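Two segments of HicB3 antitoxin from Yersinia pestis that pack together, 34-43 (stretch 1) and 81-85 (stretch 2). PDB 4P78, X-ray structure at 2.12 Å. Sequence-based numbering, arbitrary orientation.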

# COMPACT_ATOMS: atom_id res chain seq x y z
N ILE A 34 -4.96 -7.65 -10.89
CA ILE A 34 -5.33 -6.26 -10.71
C ILE A 34 -4.14 -5.33 -11.01
O ILE A 34 -4.35 -4.18 -11.41
N SER A 35 -2.91 -5.83 -10.89
CA SER A 35 -1.75 -5.04 -11.29
C SER A 35 -1.66 -4.91 -12.80
O SER A 35 -1.30 -3.85 -13.32
N LYS A 36 -2.02 -5.97 -13.51
CA LYS A 36 -2.08 -5.90 -14.96
C LYS A 36 -3.19 -4.97 -15.40
O LYS A 36 -3.01 -4.19 -16.33
N ASN A 37 -4.34 -5.06 -14.74
CA ASN A 37 -5.50 -4.27 -15.12
C ASN A 37 -5.23 -2.78 -14.87
O ASN A 37 -5.61 -1.93 -15.68
N ALA A 38 -4.56 -2.50 -13.75
CA ALA A 38 -4.18 -1.13 -13.38
C ALA A 38 -3.25 -0.49 -14.42
O ALA A 38 -3.42 0.68 -14.75
N GLU A 39 -2.27 -1.24 -14.91
CA GLU A 39 -1.37 -0.70 -15.93
C GLU A 39 -2.15 -0.37 -17.19
O GLU A 39 -1.90 0.64 -17.84
N GLU A 40 -3.07 -1.26 -17.54
CA GLU A 40 -3.92 -1.08 -18.70
C GLU A 40 -4.80 0.16 -18.52
O GLU A 40 -4.93 0.96 -19.44
N ALA A 41 -5.41 0.28 -17.34
CA ALA A 41 -6.27 1.42 -17.03
C ALA A 41 -5.48 2.72 -17.14
O ALA A 41 -5.92 3.67 -17.76
N PHE A 42 -4.28 2.71 -16.57
CA PHE A 42 -3.37 3.85 -16.63
C PHE A 42 -3.13 4.33 -18.06
O PHE A 42 -3.24 5.53 -18.36
N ALA A 43 -2.78 3.40 -18.95
CA ALA A 43 -2.41 3.77 -20.31
C ALA A 43 -3.61 4.36 -21.05
O ALA A 43 -3.52 5.41 -21.68
N PHE A 81 1.23 -1.25 -4.82
CA PHE A 81 2.22 -0.63 -5.68
C PHE A 81 2.23 -1.33 -7.02
O PHE A 81 2.25 -2.56 -7.09
N VAL A 82 2.20 -0.54 -8.09
CA VAL A 82 2.36 -1.07 -9.44
C VAL A 82 3.51 -0.36 -10.15
O VAL A 82 3.63 0.87 -10.08
N GLU A 83 4.34 -1.14 -10.83
CA GLU A 83 5.38 -0.63 -11.71
C GLU A 83 4.73 -0.29 -13.05
O GLU A 83 4.06 -1.13 -13.64
N ILE A 84 4.92 0.94 -13.49
CA ILE A 84 4.40 1.42 -14.76
C ILE A 84 5.53 2.09 -15.53
O ILE A 84 6.22 2.96 -15.00
N ASP A 85 5.73 1.67 -16.78
CA ASP A 85 6.76 2.28 -17.62
C ASP A 85 6.14 2.97 -18.83
O ASP A 85 5.84 2.32 -19.82

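The helix of residues 34-43 lies against the end of a strand, 81-83, and the extended residues that follow it, with an angle of 63° between the two N-to-C directions. The contact is small, burying 288 Å² in all; it is made mostly by side chains, and no hydrogen bond crosses it. Alternation in the extended chain sets the pattern. Val82 and Ile84 direct their CA-to-CB bonds toward the helix, while Phe81 and Asp85 point away and Glu83 points sideways. On the helix, spacings of three and four residues bring Ser35, Ala38, Glu39 and Phe42 to the same side, with Ala38 and Phe42 pointing toward the other stretch.

Val82 meets the first part of this surface. Its chi1 of -79° (m) carries CG1 toward the helix, where it lies 3.6 Å from Ser35 OG and 4.2 Å from Ala38 CB. A branched valine fills this place without a long side chain to accommodate, and Ala38, with its CA-to-CB bond pointing toward the strand, offers a single methyl as an apolar surface. Ser35, at chi1 -69° (m), is also small; the CA atoms of Ser35 and Val82 are 6.0 Å apart. Its hydroxyl touches the valine methyl only by van der Waals contact, but it is hydrogen-bonded elsewhere in the structure, so the apolar neighbor does not leave it unsatisfied.

Ile84 has the largest covered area of any residue in the contact, 78 Å². With chi1 -71° (m) and chi2 167° (t), its CG1-CD1 arm is extended, and CD1 reaches to 3.6 Å from Phe42 CD1, over one face of the ring. The second branch takes part as well: Ile84 CG2 lies 3.8 Å from the centroid of the Phe42 ring, 19° off the ring normal, a CH-pi contact. Phe42 adopts chi1 -180° (t), which swings its ring out from the helix, and chi2 98° turns the ring so that a face receives the isoleucine. A flat aromatic group thus offers a broad surface to two methyls of one branched side chain, and both residues are buried.

Glu39 closes a partly exposed border. Its CA-to-CB bond points sideways, and chi1 -54° (m) with chi2 174° (t) extends the chain so that CG and CD come close to Glu83 and Ile84. The aliphatic part packs on isoleucine, Glu39 CG lying 4.3 Å from Ile84 CG1, while Glu39 CD approaches Glu83 O at 3.9 Å without a hydrogen bond. Glutamate suits such a border because its methylenes can cover an apolar neighbor while its charge remains at the periphery. The exposed Glu83 has its carboxylate oxygens hydrogen-bonded elsewhere in the structure.

Away from the contact, Lys36 and Glu40 form a salt bridge one helical turn apart, with Lys36 NZ 2.9 Å from Glu40 OE2. The lysine bends through chi2 58° (p), and Glu40 extends with chi2 172° (t), so the charged ends meet along the helix surface.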

# COMPACT_ATOMS: atom_id res chain seq x y z
CB ILE A 34 -5.90 -6.00 -9.29
CG1 ILE A 34 -6.99 -4.92 -9.39
CG2 ILE A 34 -4.82 -5.62 -8.31
CD1 ILE A 34 -7.55 -4.40 -8.07
CB SER A 35 -0.46 -5.65 -10.74
OG SER A 35 -0.43 -5.50 -9.34
CB LYS A 36 -2.31 -7.28 -15.58
CG LYS A 36 -2.43 -7.27 -17.10
CD LYS A 36 -1.18 -6.67 -17.75
CE LYS A 36 -1.09 -6.99 -19.25
NZ LYS A 36 -1.63 -5.92 -20.14
CB ASN A 37 -6.74 -4.73 -14.36
CG ASN A 37 -8.04 -4.24 -15.00
OD1 ASN A 37 -8.60 -3.21 -14.60
ND2 ASN A 37 -8.54 -5.00 -15.98
CB ALA A 38 -3.50 -1.12 -12.00
CB GLU A 39 -0.26 -1.69 -16.31
CG GLU A 39 0.57 -2.24 -15.18
CD GLU A 39 1.53 -3.32 -15.67
OE1 GLU A 39 2.03 -3.20 -16.81
OE2 GLU A 39 1.79 -4.28 -14.91
CB GLU A 40 -4.79 -2.33 -18.93
CG GLU A 40 -4.02 -3.55 -19.44
CD GLU A 40 -4.88 -4.82 -19.48
OE1 GLU A 40 -5.93 -4.86 -18.81
OE2 GLU A 40 -4.50 -5.79 -20.19
CB ALA A 41 -6.87 1.27 -15.62
CB PHE A 42 -2.04 3.47 -15.98
CG PHE A 42 -1.01 4.58 -15.98
CD1 PHE A 42 -0.82 5.38 -14.86
CD2 PHE A 42 -0.20 4.81 -17.09
CE1 PHE A 42 0.14 6.38 -14.85
CE2 PHE A 42 0.75 5.81 -17.09
CZ PHE A 42 0.92 6.60 -15.97
CB ALA A 43 -1.85 2.58 -21.06
CB PHE A 81 3.62 -0.71 -5.03
CG PHE A 81 3.62 -0.36 -3.58
CD1 PHE A 81 3.38 -1.34 -2.62
CD2 PHE A 81 3.84 0.94 -3.16
CE1 PHE A 81 3.35 -1.02 -1.27
CE2 PHE A 81 3.81 1.28 -1.81
CZ PHE A 81 3.57 0.30 -0.87
CB VAL A 82 1.06 -0.95 -10.30
CG1 VAL A 82 0.07 -2.04 -9.96
CG2 VAL A 82 0.43 0.42 -10.15
CB GLU A 83 6.51 -1.64 -11.91
CG GLU A 83 7.88 -1.23 -11.37
CD GLU A 83 8.51 -0.06 -12.13
OE1 GLU A 83 8.06 0.26 -13.25
OE2 GLU A 83 9.47 0.55 -11.59
CB ILE A 84 3.23 2.41 -14.56
CG1 ILE A 84 2.00 1.67 -14.05
CG2 ILE A 84 2.91 3.14 -15.86
CD1 ILE A 84 0.93 2.58 -13.55
CB ASP A 85 7.77 1.22 -18.08
CG ASP A 85 9.12 1.83 -18.43
OD1 ASP A 85 9.18 3.04 -18.74
OD2 ASP A 85 10.13 1.08 -18.38